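Local coordinates for adenylate kinase (Desulfovibrio gigas, PDB 2XB4), which probably catalyses the reversible transfer of the terminal phosphate of ATP to AMP, giving two ADP, and carries a zinc ion, at residues I106-V118 and E198-S210. Sequence-based numbering, arbitrary orientation.
Sequences INFVIEILLPREV and EGFVYIELDGEGS
Tyr202 reaches across to Glu111 and donates a hydrogen bond from its hydroxyl to the carboxylate, Tyr202 OH to Glu111 OE1 2.6 Å, with OE1 in the plane of the ring at its edge. From the carboxylate's side the hydroxyl arrives from above, 41° out of plane. Glu111 gets there with CG anti to its backbone N (chi1 178°) and the chain extended beyond. The phenol also lies against Val109, whose CG1 sits 3.4 Å from Tyr202 CE1, while the other methyl, CG2, turns to Phe200 and meets CE1 at 3.7 Å. Ile106 CG2 lies over one face of the Phe200 ring, toward its rim, in a CH-pi contact, 4.1 Å from its centroid. Beneath this row, strands 108-113 and 201-206 run parallel, register unbroken from Phe108–Val201 to Leu113–Asp206; they are the fourth and last strands of the 2-3-1-4-5 P-loop kinase sheet in the CORE domain. Helix 184-192 covers the Tyr202 and Glu111 face. On the reverse face, where helix 211-222 packs, Ile110 CG2 touches Leu205 CD1 at 3.6 Å. The wetter margin is at Glu204: a water donates to both Glu111 OE1 and Glu204 OE2, bridging two probably like charges, and Lys192 forms a salt bridge with Glu204. Past the strands, Gly207 N still bonds Leu113 O (2.8 Å), but exposed Glu208 merely lays its CG against Leu114 CD1 and its carboxylate near Pro115 and Val118.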
loop_
_atom_site.group_PDB
_atom_site.type_symbol
_atom_site.label_atom_id
_atom_site.label_comp_id
_atom_site.label_asym_id
_atom_site.label_seq_id
_atom_site.Cartn_x
_atom_site.Cartn_y
_atom_site.Cartn_z
ATOM N N ILE A 106 14.175 -36.226 -15.872
ATOM C CA ILE A 106 13.285 -35.807 -14.763
ATOM C C ILE A 106 13.222 -36.949 -13.731
ATOM O O ILE A 106 13.096 -38.140 -14.113
ATOM C CB ILE A 106 11.852 -35.587 -15.278
ATOM C CG1 ILE A 106 11.777 -34.395 -16.246
ATOM C CG2 ILE A 106 10.875 -35.312 -14.081
ATOM C CD1 ILE A 106 10.530 -34.551 -17.269
ATOM N N ASN A 107 13.311 -36.593 -12.450
ATOM C CA ASN A 107 13.284 -37.589 -11.374
ATOM C C ASN A 107 11.977 -37.510 -10.615
ATOM O O ASN A 107 11.469 -38.530 -10.191
ATOM C CB ASN A 107 14.476 -37.420 -10.397
ATOM C CG ASN A 107 15.820 -37.608 -11.096
ATOM O OD1 ASN A 107 16.131 -38.694 -11.558
ATOM N ND2 ASN A 107 16.561 -36.537 -11.268
ATOM N N PHE A 108 11.426 -36.317 -10.422
ATOM C CA PHE A 108 10.191 -36.150 -9.705
ATOM C C PHE A 108 9.377 -35.014 -10.313
ATOM O O PHE A 108 9.935 -33.996 -10.733
ATOM C CB PHE A 108 10.483 -35.784 -8.232
ATOM C CG PHE A 108 11.168 -36.915 -7.448
ATOM C CD1 PHE A 108 12.566 -36.963 -7.305
ATOM C CD2 PHE A 108 10.402 -37.933 -6.878
ATOM C CE1 PHE A 108 13.194 -37.997 -6.585
ATOM C CE2 PHE A 108 11.036 -39.025 -6.162
ATOM C CZ PHE A 108 12.426 -39.045 -6.010
ATOM N N VAL A 109 8.059 -35.122 -10.230
ATOM C CA VAL A 109 7.236 -33.957 -10.568
ATOM C C VAL A 109 6.329 -33.811 -9.382
ATOM O O VAL A 109 5.665 -34.794 -8.954
ATOM C CB VAL A 109 6.379 -34.185 -11.891
ATOM C CG1 VAL A 109 5.286 -33.080 -12.077
ATOM C CG2 VAL A 109 7.290 -34.261 -13.062
ATOM N N ILE A 110 6.300 -32.614 -8.821
ATOM C CA ILE A 110 5.428 -32.366 -7.642
ATOM C C ILE A 110 4.221 -31.491 -8.040
ATOM O O ILE A 110 4.388 -30.438 -8.666
ATOM C CB ILE A 110 6.216 -31.621 -6.577
ATOM C CG1 ILE A 110 7.333 -32.545 -6.018
ATOM C CG2 ILE A 110 5.295 -31.145 -5.364
ATOM C CD1 ILE A 110 8.368 -31.790 -5.116
ATOM N N GLU A 111 3.022 -31.871 -7.625
ATOM C CA GLU A 111 1.874 -31.021 -7.878
ATOM C C GLU A 111 1.214 -30.757 -6.542
ATOM O O GLU A 111 0.869 -31.708 -5.822
ATOM C CB GLU A 111 0.886 -31.687 -8.857
ATOM C CG GLU A 111 -0.364 -30.837 -9.098
ATOM C CD GLU A 111 -1.602 -31.639 -9.631
ATOM O OE1 GLU A 111 -1.512 -32.835 -10.032
ATOM O OE2 GLU A 111 -2.685 -31.032 -9.607
ATOM N N ILE A 112 1.013 -29.478 -6.211
ATOM C CA ILE A 112 0.244 -29.126 -5.021
ATOM C C ILE A 112 -1.227 -28.913 -5.452
ATOM O O ILE A 112 -1.503 -28.079 -6.316
ATOM C CB ILE A 112 0.783 -27.864 -4.351
ATOM C CG1 ILE A 112 2.293 -28.066 -4.062
ATOM C CG2 ILE A 112 -0.073 -27.596 -3.033
ATOM C CD1 ILE A 112 2.969 -26.792 -3.630
ATOM N N LEU A 113 -2.147 -29.650 -4.820
ATOM C CA LEU A 113 -3.569 -29.760 -5.251
ATOM C C LEU A 113 -4.330 -28.898 -4.298
ATOM O O LEU A 113 -4.165 -29.064 -3.061
ATOM C CB LEU A 113 -4.133 -31.196 -5.027
ATOM C CG LEU A 113 -3.875 -32.102 -6.219
ATOM C CD1 LEU A 113 -2.362 -32.506 -6.315
ATOM C CD2 LEU A 113 -4.759 -33.314 -6.102
ATOM N N LEU A 114 -5.198 -28.038 -4.842
ATOM C CA LEU A 114 -6.089 -27.237 -4.008
ATOM C C LEU A 114 -7.309 -26.876 -4.901
ATOM O O LEU A 114 -7.106 -26.502 -6.055
ATOM C CB LEU A 114 -5.276 -25.948 -3.609
ATOM C CG LEU A 114 -5.652 -25.117 -2.418
ATOM C CD1 LEU A 114 -5.302 -26.028 -1.236
ATOM C CD2 LEU A 114 -4.815 -23.943 -2.335
ATOM N N PRO A 115 -8.558 -26.977 -4.390
ATOM C CA PRO A 115 -9.601 -26.437 -5.238
ATOM C C PRO A 115 -9.450 -24.937 -5.498
ATOM O O PRO A 115 -9.006 -24.182 -4.628
ATOM C CB PRO A 115 -10.928 -26.756 -4.484
ATOM C CG PRO A 115 -10.566 -27.776 -3.424
ATOM C CD PRO A 115 -9.093 -27.598 -3.155
ATOM N N ARG A 116 -9.760 -24.534 -6.729
ATOM C CA ARG A 116 -9.637 -23.129 -7.110
ATOM C C ARG A 116 -10.354 -22.193 -6.118
ATOM O O ARG A 116 -9.769 -21.190 -5.763
ATOM C CB ARG A 116 -10.125 -22.903 -8.526
ATOM C CG ARG A 116 -10.331 -21.457 -8.907
ATOM C CD ARG A 116 -10.956 -21.341 -10.322
ATOM N NE ARG A 116 -10.947 -19.912 -10.659
ATOM C CZ ARG A 116 -10.918 -19.478 -11.905
ATOM N NH1 ARG A 116 -10.920 -20.378 -12.896
ATOM N NH2 ARG A 116 -10.928 -18.177 -12.147
ATOM N N GLU A 117 -11.558 -22.504 -5.613
ATOM C CA GLU A 117 -12.293 -21.552 -4.690
ATOM C C GLU A 117 -11.452 -21.404 -3.368
ATOM O O GLU A 117 -11.379 -20.315 -2.755
ATOM C CB GLU A 117 -13.781 -21.971 -4.337
ATOM C CG GLU A 117 -14.721 -21.828 -5.571
ATOM C CD GLU A 117 -16.298 -21.754 -5.281
ATOM O OE1 GLU A 117 -16.987 -22.828 -5.187
ATOM O OE2 GLU A 117 -16.849 -20.601 -5.191
ATOM N N VAL A 118 -10.858 -22.493 -2.961
ATOM C CA VAL A 118 -9.991 -22.533 -1.761
ATOM C C VAL A 118 -8.731 -21.664 -1.965
ATOM O O VAL A 118 -8.401 -20.823 -1.134
ATOM C CB VAL A 118 -9.655 -23.926 -1.288
ATOM C CG1 VAL A 118 -8.649 -23.858 -0.117
ATOM C CG2 VAL A 118 -10.985 -24.706 -0.846
ATOM N N GLU A 198 8.275 -43.195 -18.300
ATOM C CA GLU A 198 9.540 -42.454 -18.380
ATOM C C GLU A 198 10.407 -42.577 -17.119
ATOM O O GLU A 198 11.524 -42.051 -17.073
ATOM C CB GLU A 198 9.296 -40.952 -18.707
ATOM C CG GLU A 198 8.589 -40.742 -20.079
ATOM C CD GLU A 198 9.420 -41.235 -21.289
ATOM O OE1 GLU A 198 10.661 -41.207 -21.213
ATOM O OE2 GLU A 198 8.852 -41.558 -22.346
ATOM N N GLY A 199 9.918 -43.301 -16.121
ATOM C CA GLY A 199 10.748 -43.680 -14.953
ATOM C C GLY A 199 10.908 -42.492 -14.005
ATOM O O GLY A 199 11.952 -42.353 -13.358
ATOM N N PHE A 200 9.897 -41.612 -13.906
ATOM C CA PHE A 200 9.924 -40.597 -12.809
ATOM C C PHE A 200 8.733 -40.723 -11.872
ATOM O O PHE A 200 7.788 -41.428 -12.198
ATOM C CB PHE A 200 10.141 -39.144 -13.305
ATOM C CG PHE A 200 9.058 -38.608 -14.273
ATOM C CD1 PHE A 200 7.876 -38.090 -13.789
ATOM C CD2 PHE A 200 9.275 -38.647 -15.656
ATOM C CE1 PHE A 200 6.898 -37.534 -14.669
ATOM C CE2 PHE A 200 8.343 -38.042 -16.583
ATOM C CZ PHE A 200 7.125 -37.500 -16.066
ATOM N N VAL A 201 8.804 -40.116 -10.692
ATOM C CA VAL A 201 7.741 -40.270 -9.752
ATOM C C VAL A 201 6.900 -38.968 -9.681
ATOM O O VAL A 201 7.443 -37.899 -9.600
ATOM C CB VAL A 201 8.300 -40.692 -8.360
ATOM C CG1 VAL A 201 7.227 -40.601 -7.279
ATOM C CG2 VAL A 201 9.002 -42.175 -8.364
ATOM N N TYR A 202 5.572 -39.097 -9.749
ATOM C CA TYR A 202 4.681 -37.937 -9.724
ATOM C C TYR A 202 4.075 -37.861 -8.315
ATOM O O TYR A 202 3.411 -38.825 -7.841
ATOM C CB TYR A 202 3.570 -38.114 -10.744
ATOM C CG TYR A 202 2.700 -36.830 -10.947
ATOM C CD1 TYR A 202 3.063 -35.874 -11.892
ATOM C CD2 TYR A 202 1.522 -36.626 -10.206
ATOM C CE1 TYR A 202 2.271 -34.751 -12.143
ATOM C CE2 TYR A 202 0.705 -35.438 -10.410
ATOM C CZ TYR A 202 1.101 -34.548 -11.406
ATOM O OH TYR A 202 0.386 -33.428 -11.744
ATOM N N ILE A 203 4.370 -36.770 -7.619
ATOM C CA ILE A 203 3.957 -36.635 -6.208
ATOM C C ILE A 203 2.783 -35.631 -6.151
ATOM O O ILE A 203 2.906 -34.547 -6.705
ATOM C CB ILE A 203 5.116 -36.123 -5.357
ATOM C CG1 ILE A 203 6.234 -37.192 -5.312
ATOM C CG2 ILE A 203 4.640 -35.867 -3.815
ATOM C CD1 ILE A 203 7.506 -36.693 -4.509
ATOM N N GLU A 204 1.665 -36.009 -5.511
ATOM C CA GLU A 204 0.511 -35.112 -5.359
ATOM C C GLU A 204 0.470 -34.735 -3.898
ATOM O O GLU A 204 0.451 -35.639 -3.021
ATOM C CB GLU A 204 -0.760 -35.887 -5.701
ATOM C CG GLU A 204 -0.944 -36.184 -7.205
ATOM C CD GLU A 204 -2.280 -36.901 -7.447
ATOM O OE1 GLU A 204 -2.784 -37.574 -6.541
ATOM O OE2 GLU A 204 -2.862 -36.782 -8.513
ATOM N N LEU A 205 0.548 -33.447 -3.612
ATOM C CA LEU A 205 0.502 -32.927 -2.264
ATOM C C LEU A 205 -0.870 -32.295 -2.016
ATOM O O LEU A 205 -1.328 -31.449 -2.803
ATOM C CB LEU A 205 1.599 -31.859 -2.132
ATOM C CG LEU A 205 3.025 -32.383 -2.184
ATOM C CD1 LEU A 205 4.037 -31.145 -1.967
ATOM C CD2 LEU A 205 3.247 -33.531 -1.092
ATOM N N ASP A 206 -1.532 -32.696 -0.947
ATOM C CA ASP A 206 -2.826 -32.090 -0.587
ATOM C C ASP A 206 -2.548 -30.763 0.075
ATOM O O ASP A 206 -2.168 -30.717 1.261
ATOM C CB ASP A 206 -3.582 -32.963 0.429
ATOM C CG ASP A 206 -4.837 -32.267 0.997
ATOM O OD1 ASP A 206 -5.261 -31.180 0.504
ATOM O OD2 ASP A 206 -5.389 -32.819 1.976
ATOM N N GLY A 207 -2.807 -29.691 -0.673
ATOM C CA GLY A 207 -2.507 -28.321 -0.266
ATOM C C GLY A 207 -3.313 -27.783 0.903
ATOM O O GLY A 207 -2.951 -26.743 1.419
ATOM N N GLU A 208 -4.364 -28.481 1.345
ATOM C CA GLU A 208 -5.163 -28.068 2.513
ATOM C C GLU A 208 -4.558 -28.490 3.894
ATOM O O GLU A 208 -4.990 -27.922 4.902
ATOM C CB GLU A 208 -6.662 -28.487 2.396
ATOM C CG GLU A 208 -7.379 -27.912 1.106
ATOM C CD GLU A 208 -8.934 -27.952 1.070
ATOM O OE1 GLU A 208 -9.494 -28.689 0.186
ATOM O OE2 GLU A 208 -9.602 -27.200 1.876
ATOM N N GLY A 209 -3.547 -29.395 3.947
ATOM C CA GLY A 209 -2.900 -29.788 5.224
ATOM C C GLY A 209 -1.970 -28.672 5.691
ATOM O O GLY A 209 -1.833 -27.676 4.972
ATOM N N SER A 210 -1.307 -28.808 6.858
ATOM C CA SER A 210 -0.493 -27.688 7.419
ATOM C C SER A 210 0.898 -27.536 6.751
ATOM O O SER A 210 1.324 -28.447 6.031
ATOM C CB SER A 210 -0.346 -27.819 8.930
ATOM O OG SER A 210 0.974 -28.208 9.258
HETATM O O HOH W 1 13.047 -39.888 -16.275
HETATM O O HOH W 2 -3.338 -34.863 -10.120
#